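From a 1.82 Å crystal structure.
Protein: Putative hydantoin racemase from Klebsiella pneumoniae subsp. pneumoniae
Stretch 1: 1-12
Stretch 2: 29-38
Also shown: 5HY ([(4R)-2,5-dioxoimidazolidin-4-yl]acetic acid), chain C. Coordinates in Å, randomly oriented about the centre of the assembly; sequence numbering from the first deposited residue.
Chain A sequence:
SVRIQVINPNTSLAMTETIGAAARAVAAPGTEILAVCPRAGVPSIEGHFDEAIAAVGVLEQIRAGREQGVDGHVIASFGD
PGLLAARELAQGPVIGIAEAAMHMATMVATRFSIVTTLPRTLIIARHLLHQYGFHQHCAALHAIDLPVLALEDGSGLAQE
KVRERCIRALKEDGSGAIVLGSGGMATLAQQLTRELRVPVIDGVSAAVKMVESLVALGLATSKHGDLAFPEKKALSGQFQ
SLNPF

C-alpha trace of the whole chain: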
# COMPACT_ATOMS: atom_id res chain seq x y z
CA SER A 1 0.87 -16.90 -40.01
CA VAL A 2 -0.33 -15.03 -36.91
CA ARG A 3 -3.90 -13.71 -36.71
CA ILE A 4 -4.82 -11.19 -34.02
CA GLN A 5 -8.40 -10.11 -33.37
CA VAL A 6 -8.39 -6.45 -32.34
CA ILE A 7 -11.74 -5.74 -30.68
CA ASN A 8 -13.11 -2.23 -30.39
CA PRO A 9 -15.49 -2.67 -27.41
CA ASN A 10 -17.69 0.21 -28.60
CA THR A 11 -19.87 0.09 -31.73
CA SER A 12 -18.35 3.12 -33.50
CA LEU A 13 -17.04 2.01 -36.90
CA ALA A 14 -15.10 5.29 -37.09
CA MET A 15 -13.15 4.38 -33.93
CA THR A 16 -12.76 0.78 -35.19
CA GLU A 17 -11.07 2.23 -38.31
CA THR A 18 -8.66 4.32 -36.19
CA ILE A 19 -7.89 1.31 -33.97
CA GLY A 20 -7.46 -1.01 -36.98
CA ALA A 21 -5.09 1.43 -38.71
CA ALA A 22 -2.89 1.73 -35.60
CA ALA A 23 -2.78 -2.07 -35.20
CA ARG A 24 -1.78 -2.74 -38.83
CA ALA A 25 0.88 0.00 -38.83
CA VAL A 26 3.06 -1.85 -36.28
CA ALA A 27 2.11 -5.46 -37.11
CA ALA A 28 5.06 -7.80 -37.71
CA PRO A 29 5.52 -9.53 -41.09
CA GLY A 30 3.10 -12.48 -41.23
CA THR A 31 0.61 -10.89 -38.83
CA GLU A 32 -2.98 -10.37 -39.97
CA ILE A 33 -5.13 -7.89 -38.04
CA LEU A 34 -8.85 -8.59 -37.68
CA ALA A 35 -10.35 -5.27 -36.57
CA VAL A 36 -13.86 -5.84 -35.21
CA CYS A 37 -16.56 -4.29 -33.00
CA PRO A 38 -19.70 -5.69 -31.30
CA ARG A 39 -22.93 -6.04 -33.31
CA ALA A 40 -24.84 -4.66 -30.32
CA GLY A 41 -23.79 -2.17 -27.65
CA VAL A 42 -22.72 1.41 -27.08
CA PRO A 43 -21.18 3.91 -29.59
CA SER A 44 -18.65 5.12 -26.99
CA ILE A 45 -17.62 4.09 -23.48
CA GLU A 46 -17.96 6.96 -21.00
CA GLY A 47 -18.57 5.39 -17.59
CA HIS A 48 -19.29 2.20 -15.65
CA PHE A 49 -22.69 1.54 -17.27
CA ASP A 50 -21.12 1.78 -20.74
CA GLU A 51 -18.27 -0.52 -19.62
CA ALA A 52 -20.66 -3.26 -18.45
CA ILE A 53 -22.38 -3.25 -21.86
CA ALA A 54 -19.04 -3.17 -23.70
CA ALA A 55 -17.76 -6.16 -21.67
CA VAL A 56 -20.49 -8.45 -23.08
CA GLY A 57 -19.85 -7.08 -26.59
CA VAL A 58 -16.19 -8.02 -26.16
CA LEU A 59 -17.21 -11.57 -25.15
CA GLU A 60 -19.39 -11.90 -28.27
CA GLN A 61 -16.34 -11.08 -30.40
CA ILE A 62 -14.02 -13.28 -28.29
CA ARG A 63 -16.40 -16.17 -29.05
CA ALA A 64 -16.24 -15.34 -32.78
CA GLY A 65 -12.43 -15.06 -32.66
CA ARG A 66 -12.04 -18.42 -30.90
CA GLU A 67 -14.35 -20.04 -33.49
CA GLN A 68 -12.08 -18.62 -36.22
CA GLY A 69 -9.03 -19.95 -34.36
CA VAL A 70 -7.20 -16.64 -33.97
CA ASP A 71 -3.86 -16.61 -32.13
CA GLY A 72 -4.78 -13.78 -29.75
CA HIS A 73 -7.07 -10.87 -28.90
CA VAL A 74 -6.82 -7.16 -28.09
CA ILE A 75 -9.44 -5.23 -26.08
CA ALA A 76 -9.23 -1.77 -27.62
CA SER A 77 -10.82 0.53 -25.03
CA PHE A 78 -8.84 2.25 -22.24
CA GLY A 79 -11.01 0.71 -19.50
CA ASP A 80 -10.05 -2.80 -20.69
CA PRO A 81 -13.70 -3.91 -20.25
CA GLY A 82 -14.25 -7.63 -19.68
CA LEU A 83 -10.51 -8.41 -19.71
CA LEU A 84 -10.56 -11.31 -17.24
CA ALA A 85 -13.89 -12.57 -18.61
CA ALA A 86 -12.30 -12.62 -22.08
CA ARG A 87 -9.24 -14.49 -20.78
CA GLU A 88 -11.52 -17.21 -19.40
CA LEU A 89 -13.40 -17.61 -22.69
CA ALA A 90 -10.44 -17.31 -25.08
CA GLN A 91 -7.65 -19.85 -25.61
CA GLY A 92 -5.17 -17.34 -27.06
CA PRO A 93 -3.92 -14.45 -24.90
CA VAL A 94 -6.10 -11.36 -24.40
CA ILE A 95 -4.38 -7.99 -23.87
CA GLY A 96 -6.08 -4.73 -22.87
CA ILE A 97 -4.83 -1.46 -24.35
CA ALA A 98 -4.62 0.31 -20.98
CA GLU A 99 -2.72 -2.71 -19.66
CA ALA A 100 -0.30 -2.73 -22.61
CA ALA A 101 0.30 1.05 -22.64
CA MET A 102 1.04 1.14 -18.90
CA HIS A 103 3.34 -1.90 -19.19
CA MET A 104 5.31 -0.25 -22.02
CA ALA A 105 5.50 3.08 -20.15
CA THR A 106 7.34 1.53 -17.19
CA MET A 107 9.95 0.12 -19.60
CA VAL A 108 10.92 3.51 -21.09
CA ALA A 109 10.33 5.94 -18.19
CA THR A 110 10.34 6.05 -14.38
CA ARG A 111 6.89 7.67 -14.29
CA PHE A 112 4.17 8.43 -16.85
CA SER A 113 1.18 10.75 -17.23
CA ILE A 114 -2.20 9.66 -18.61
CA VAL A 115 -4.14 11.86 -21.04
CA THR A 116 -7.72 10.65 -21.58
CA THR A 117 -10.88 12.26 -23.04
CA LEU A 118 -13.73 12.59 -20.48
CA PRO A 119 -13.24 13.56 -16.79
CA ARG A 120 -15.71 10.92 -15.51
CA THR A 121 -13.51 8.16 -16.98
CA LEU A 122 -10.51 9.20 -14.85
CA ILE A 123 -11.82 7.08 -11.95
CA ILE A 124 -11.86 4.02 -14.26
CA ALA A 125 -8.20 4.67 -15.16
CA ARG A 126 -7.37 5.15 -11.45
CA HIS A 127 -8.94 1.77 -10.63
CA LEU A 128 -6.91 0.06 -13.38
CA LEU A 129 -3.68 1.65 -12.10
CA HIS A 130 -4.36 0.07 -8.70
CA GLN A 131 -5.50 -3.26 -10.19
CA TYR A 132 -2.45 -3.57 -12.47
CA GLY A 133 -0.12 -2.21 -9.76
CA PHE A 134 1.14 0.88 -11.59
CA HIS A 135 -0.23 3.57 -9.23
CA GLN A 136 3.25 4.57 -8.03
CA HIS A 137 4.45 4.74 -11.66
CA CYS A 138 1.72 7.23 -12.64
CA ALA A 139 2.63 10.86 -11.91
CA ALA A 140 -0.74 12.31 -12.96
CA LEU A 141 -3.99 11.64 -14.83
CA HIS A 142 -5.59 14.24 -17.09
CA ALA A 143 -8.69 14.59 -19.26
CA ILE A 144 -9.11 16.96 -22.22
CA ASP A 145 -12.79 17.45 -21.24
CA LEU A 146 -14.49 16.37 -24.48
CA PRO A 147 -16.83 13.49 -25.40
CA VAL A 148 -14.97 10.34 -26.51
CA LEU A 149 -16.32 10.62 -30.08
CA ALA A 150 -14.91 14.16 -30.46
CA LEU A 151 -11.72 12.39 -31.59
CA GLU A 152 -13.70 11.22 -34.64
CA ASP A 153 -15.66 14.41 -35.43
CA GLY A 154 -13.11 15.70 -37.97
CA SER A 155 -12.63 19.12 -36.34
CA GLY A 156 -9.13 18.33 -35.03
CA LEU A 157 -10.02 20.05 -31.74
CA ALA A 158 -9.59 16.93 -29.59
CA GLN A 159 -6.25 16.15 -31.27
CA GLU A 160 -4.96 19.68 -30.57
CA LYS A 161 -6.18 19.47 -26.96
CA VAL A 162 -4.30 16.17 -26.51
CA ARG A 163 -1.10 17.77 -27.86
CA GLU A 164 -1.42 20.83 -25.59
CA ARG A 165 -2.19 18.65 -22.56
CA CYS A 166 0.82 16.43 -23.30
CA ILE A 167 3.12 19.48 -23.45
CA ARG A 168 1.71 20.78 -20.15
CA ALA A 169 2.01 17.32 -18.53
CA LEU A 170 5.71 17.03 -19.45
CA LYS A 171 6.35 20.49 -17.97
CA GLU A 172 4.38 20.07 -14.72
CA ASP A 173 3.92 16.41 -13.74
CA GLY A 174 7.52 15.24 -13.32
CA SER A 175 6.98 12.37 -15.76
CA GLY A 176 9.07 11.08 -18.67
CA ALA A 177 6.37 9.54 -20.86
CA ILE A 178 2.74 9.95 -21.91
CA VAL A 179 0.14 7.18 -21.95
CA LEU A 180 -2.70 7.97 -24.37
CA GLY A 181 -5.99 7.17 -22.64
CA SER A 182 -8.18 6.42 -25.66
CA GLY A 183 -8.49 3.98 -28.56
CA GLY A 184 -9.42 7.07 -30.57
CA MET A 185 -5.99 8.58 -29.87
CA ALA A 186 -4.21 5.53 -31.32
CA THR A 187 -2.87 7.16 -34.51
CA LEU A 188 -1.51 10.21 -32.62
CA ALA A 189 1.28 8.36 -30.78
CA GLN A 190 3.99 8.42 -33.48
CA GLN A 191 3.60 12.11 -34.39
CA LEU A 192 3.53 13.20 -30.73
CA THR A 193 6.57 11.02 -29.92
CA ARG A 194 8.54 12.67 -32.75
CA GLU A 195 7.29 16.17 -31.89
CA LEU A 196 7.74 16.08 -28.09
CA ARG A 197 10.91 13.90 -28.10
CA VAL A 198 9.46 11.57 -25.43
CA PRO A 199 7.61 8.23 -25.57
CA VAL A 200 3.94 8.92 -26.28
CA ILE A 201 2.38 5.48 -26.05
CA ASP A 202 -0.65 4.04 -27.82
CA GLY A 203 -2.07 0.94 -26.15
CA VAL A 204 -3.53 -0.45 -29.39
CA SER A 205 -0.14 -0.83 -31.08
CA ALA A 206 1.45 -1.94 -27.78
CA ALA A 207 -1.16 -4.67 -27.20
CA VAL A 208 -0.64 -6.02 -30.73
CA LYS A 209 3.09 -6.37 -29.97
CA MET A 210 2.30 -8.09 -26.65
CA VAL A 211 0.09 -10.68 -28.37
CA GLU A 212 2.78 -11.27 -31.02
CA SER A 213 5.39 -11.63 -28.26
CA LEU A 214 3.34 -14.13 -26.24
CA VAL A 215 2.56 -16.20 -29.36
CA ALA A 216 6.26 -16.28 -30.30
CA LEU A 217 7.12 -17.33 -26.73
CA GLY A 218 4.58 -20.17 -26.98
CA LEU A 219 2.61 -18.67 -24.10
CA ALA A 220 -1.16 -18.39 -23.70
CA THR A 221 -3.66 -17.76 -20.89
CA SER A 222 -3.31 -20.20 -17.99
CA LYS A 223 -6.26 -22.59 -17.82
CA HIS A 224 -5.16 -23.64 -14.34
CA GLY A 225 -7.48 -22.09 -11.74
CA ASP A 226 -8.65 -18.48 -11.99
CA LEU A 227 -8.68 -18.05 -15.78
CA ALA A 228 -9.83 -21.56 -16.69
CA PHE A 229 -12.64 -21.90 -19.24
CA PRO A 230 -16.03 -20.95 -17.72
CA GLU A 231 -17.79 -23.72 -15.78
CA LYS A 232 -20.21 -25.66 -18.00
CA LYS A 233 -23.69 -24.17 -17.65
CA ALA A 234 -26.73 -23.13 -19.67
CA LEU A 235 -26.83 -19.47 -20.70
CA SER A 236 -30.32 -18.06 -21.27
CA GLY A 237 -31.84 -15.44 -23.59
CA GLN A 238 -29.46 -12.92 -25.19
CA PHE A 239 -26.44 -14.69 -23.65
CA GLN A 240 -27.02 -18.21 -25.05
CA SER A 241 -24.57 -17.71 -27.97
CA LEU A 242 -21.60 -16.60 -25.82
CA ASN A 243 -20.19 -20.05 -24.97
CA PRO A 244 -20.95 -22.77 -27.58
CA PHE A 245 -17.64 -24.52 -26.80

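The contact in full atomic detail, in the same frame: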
# COMPACT_ATOMS: atom_id res chain seq x y z
N SER A 1 0.29 -15.95 -41.00
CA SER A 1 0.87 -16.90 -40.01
C SER A 1 0.30 -16.67 -38.61
O SER A 1 -0.06 -17.63 -37.91
CB SER A 1 2.40 -16.79 -39.98
N VAL A 2 0.23 -15.41 -38.20
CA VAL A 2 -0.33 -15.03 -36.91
C VAL A 2 -1.54 -14.12 -37.13
O VAL A 2 -1.44 -13.09 -37.81
CB VAL A 2 0.71 -14.31 -36.00
CG1 VAL A 2 0.10 -13.93 -34.66
CG2 VAL A 2 1.94 -15.20 -35.79
N ARG A 3 -2.69 -14.51 -36.58
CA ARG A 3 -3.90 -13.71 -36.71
C ARG A 3 -4.34 -13.18 -35.35
O ARG A 3 -4.57 -13.95 -34.41
CB ARG A 3 -5.02 -14.53 -37.36
CG ARG A 3 -4.76 -14.89 -38.82
CD ARG A 3 -5.98 -15.55 -39.43
NE ARG A 3 -6.30 -16.82 -38.78
CZ ARG A 3 -7.53 -17.29 -38.61
NH1 ARG A 3 -8.58 -16.61 -39.03
NH2 ARG A 3 -7.71 -18.46 -38.01
N ILE A 4 -4.44 -11.86 -35.26
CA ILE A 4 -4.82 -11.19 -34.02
C ILE A 4 -6.13 -10.43 -34.19
O ILE A 4 -6.25 -9.56 -35.06
CB ILE A 4 -3.71 -10.21 -33.53
CG1 ILE A 4 -2.37 -10.95 -33.39
CG2 ILE A 4 -4.12 -9.55 -32.20
CD1 ILE A 4 -1.18 -10.03 -33.18
N GLN A 5 -7.11 -10.79 -33.37
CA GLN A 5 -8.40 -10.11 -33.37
C GLN A 5 -8.33 -8.88 -32.47
O GLN A 5 -8.19 -8.99 -31.26
CB GLN A 5 -9.50 -11.06 -32.89
CG GLN A 5 -10.92 -10.51 -33.06
CD GLN A 5 -11.95 -11.32 -32.30
OE1 GLN A 5 -11.72 -11.75 -31.17
NE2 GLN A 5 -13.11 -11.51 -32.91
N VAL A 6 -8.40 -7.70 -33.09
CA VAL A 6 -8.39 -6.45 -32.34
C VAL A 6 -9.82 -5.95 -32.19
O VAL A 6 -10.44 -5.49 -33.15
CB VAL A 6 -7.48 -5.38 -33.00
CG1 VAL A 6 -7.39 -4.14 -32.13
CG2 VAL A 6 -6.08 -5.94 -33.24
N ILE A 7 -10.34 -6.05 -30.97
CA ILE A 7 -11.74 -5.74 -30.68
C ILE A 7 -11.91 -4.33 -30.14
O ILE A 7 -11.43 -4.01 -29.05
CB ILE A 7 -12.35 -6.74 -29.67
CG1 ILE A 7 -12.10 -8.19 -30.11
CG2 ILE A 7 -13.86 -6.47 -29.49
CD1 ILE A 7 -12.31 -9.21 -29.00
N ASN A 8 -12.59 -3.48 -30.91
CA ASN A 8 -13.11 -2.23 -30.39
C ASN A 8 -14.38 -2.54 -29.60
O ASN A 8 -15.36 -3.00 -30.18
CB ASN A 8 -13.41 -1.25 -31.53
CG ASN A 8 -14.01 0.07 -31.04
OD1 ASN A 8 -13.93 0.40 -29.86
ND2 ASN A 8 -14.60 0.82 -31.96
N PRO A 9 -14.35 -2.33 -28.27
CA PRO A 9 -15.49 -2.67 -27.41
C PRO A 9 -16.72 -1.79 -27.62
O PRO A 9 -17.82 -2.19 -27.23
CB PRO A 9 -14.92 -2.48 -26.00
CG PRO A 9 -13.45 -2.64 -26.17
CD PRO A 9 -13.18 -1.95 -27.46
N ASN A 10 -16.55 -0.61 -28.20
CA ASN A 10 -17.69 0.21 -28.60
C ASN A 10 -18.10 -0.05 -30.05
O ASN A 10 -17.35 -0.67 -30.80
CB ASN A 10 -17.44 1.71 -28.33
CG ASN A 10 -16.42 2.32 -29.27
OD1 ASN A 10 -16.57 2.29 -30.49
ND2 ASN A 10 -15.38 2.92 -28.69
N THR A 11 -19.29 0.41 -30.43
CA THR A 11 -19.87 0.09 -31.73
C THR A 11 -19.57 1.10 -32.83
O THR A 11 -20.06 0.98 -33.96
CB THR A 11 -21.41 -0.11 -31.64
OG1 THR A 11 -22.01 1.08 -31.13
CG2 THR A 11 -21.75 -1.29 -30.74
N SER A 12 -18.75 2.11 -32.52
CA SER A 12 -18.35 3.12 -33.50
C SER A 12 -17.42 2.52 -34.55
O SER A 12 -16.31 2.08 -34.22
CB SER A 12 -17.67 4.30 -32.81
OG SER A 12 -17.07 5.18 -33.75
N PRO A 29 5.75 -8.75 -39.88
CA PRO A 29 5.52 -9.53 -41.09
C PRO A 29 4.90 -10.89 -40.77
O PRO A 29 5.39 -11.60 -39.89
CB PRO A 29 6.93 -9.71 -41.67
CG PRO A 29 7.68 -8.52 -41.18
CD PRO A 29 7.13 -8.23 -39.82
N GLY A 30 3.82 -11.23 -41.47
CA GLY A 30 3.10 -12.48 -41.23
C GLY A 30 1.90 -12.34 -40.32
O GLY A 30 1.13 -13.29 -40.14
N THR A 31 1.73 -11.16 -39.72
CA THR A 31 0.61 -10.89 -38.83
C THR A 31 -0.57 -10.27 -39.58
O THR A 31 -0.42 -9.26 -40.27
CB THR A 31 1.01 -9.98 -37.64
OG1 THR A 31 1.97 -10.66 -36.82
CG2 THR A 31 -0.20 -9.61 -36.79
N GLU A 32 -1.73 -10.90 -39.45
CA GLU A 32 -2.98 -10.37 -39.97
C GLU A 32 -3.80 -9.78 -38.82
O GLU A 32 -3.99 -10.43 -37.79
CB GLU A 32 -3.78 -11.46 -40.69
CG GLU A 32 -5.05 -10.96 -41.38
CD GLU A 32 -5.93 -12.08 -41.91
OE1 GLU A 32 -5.50 -13.25 -41.91
OE2 GLU A 32 -7.07 -11.79 -42.34
N ILE A 33 -4.28 -8.56 -39.02
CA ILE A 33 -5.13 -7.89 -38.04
C ILE A 33 -6.59 -8.03 -38.43
O ILE A 33 -6.98 -7.71 -39.56
CB ILE A 33 -4.76 -6.38 -37.89
CG1 ILE A 33 -3.30 -6.20 -37.42
CG2 ILE A 33 -5.75 -5.65 -36.98
CD1 ILE A 33 -2.97 -6.79 -36.05
N LEU A 34 -7.40 -8.54 -37.50
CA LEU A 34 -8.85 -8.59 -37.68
C LEU A 34 -9.51 -7.56 -36.77
O LEU A 34 -9.79 -7.84 -35.60
CB LEU A 34 -9.39 -10.01 -37.41
CG LEU A 34 -8.92 -11.16 -38.30
CD1 LEU A 34 -9.36 -12.49 -37.72
CD2 LEU A 34 -9.42 -11.01 -39.74
N ALA A 35 -9.74 -6.37 -37.31
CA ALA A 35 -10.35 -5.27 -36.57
C ALA A 35 -11.87 -5.42 -36.56
O ALA A 35 -12.51 -5.38 -37.62
CB ALA A 35 -9.94 -3.93 -37.16
N VAL A 36 -12.43 -5.60 -35.37
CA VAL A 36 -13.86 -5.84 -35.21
C VAL A 36 -14.47 -4.99 -34.09
O VAL A 36 -13.76 -4.40 -33.28
CB VAL A 36 -14.18 -7.34 -34.94
CG1 VAL A 36 -13.79 -8.21 -36.13
CG2 VAL A 36 -13.49 -7.82 -33.65
N CYS A 37 -15.80 -4.93 -34.07
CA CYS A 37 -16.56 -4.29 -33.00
C CYS A 37 -17.86 -5.07 -32.78
O CYS A 37 -18.29 -5.81 -33.67
CB CYS A 37 -16.84 -2.83 -33.33
SG CYS A 37 -17.76 -2.56 -34.85
N PRO A 38 -18.49 -4.92 -31.59
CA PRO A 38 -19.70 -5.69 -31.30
C PRO A 38 -20.86 -5.30 -32.21
O PRO A 38 -20.96 -4.15 -32.64
CB PRO A 38 -20.03 -5.31 -29.85
CG PRO A 38 -18.76 -4.75 -29.30
CD PRO A 38 -18.12 -4.06 -30.45
C 5HY C . -11.82 4.18 -25.15
N 5HY C . -13.84 4.78 -24.23
O 5HY C . -10.63 3.93 -25.33
CA 5HY C . -12.43 4.63 -23.83
CB 5HY C . -11.82 5.95 -23.31
CG 5HY C . -11.71 7.10 -24.32
OAB 5HY C . -15.01 4.41 -26.13
NAF 5HY C . -12.77 4.06 -26.06
CAI 5HY C . -13.94 4.41 -25.51
OD1 5HY C . -11.43 8.22 -23.85
OD2 5HY C . -11.89 6.85 -25.53

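The strongest polar links are backbone hydrogen bonds that join strand 2-7 to strand 31-36 as parallel neighbours. Their N-to-C directions differ by 24°, the modest twist usual in a parallel pair, and the register is one-to-one, from Val2 beside Thr31 to Ile7 beside Val36. Even-numbered residues of both strands carry the ladder. Val2 N donates to Gly30 O (3.0 Å, 175° at the hydrogen), and Glu32 N returns a bond to Val2 O (2.8 Å). Ile4 N then reaches Glu32 O (2.9 Å), while Leu34 N meets Ile4 O at 2.9 Å and 180°, the straightest bond of the set. Val6 N to Leu34 O is as short, 2.9 Å, but more bent at 142°; Val36 N to Val6 O follows at 3.0 Å. Beyond the strand, Asn8 N still binds Val36 O (2.8 Å), and at the other end Ser1 N also donates to Gly30 O (2.9 Å), so that this carbonyl accepts twice.

Weaker CA-H...O contacts fill the gaps in the ladder, among them Thr31 CA to Val2 O at 3.2 Å and Cys37 CA to Asn8 O at 3.3 Å.

Past the strand, side-chain bonds shape the loop. Asn8 ND2 donates to Asn10 OD1 (2.9 Å), and Asn10 OD1 also accepts from Ser12 N (3.0 Å). With its oxygen thus engaged, Asn10 directs ND2 to OAB of the bound 5HY, a hydrogen bond of 3.0 Å.

Side chains alternate between the two faces of the sheet. On the face of Val2, Ile4 and Val6, the packing is largely apolar: Ile4 CD1 lies 3.8 Å from the methyl Thr31 CG2, and Val6 CG2 lies 3.8 Å from Ile33 CG2. Ile33 also brings its CD1 to 4.3 Å from Ile4 CB, so one side chain touches two neighbours.

The other face is more mixed. Near the start of the strands, the aliphatic Arg3 CD approaches Glu32 OE1 at 3.4 Å, and in the guanidinium Arg3 NH1 lies a loose 4.4 Å from Leu34 CD1. Farther along, Val36 CG2 sits 3.8 Å from both Gln5 CG and Ile7 CG1, bridging successive residues on this face.

Contact continues beyond the last bridge, where Pro38 has no amide hydrogen to extend the ladder. Its ring packs against the loop instead: Asn8 O is 3.0 Å from Pro38 CD, and Pro9 O is 3.4 Å from Pro38 CG. Thr11 CG2 comes within 3.5 Å of Pro38 O. Altogether the stretches bury 857 Å², both sides summed.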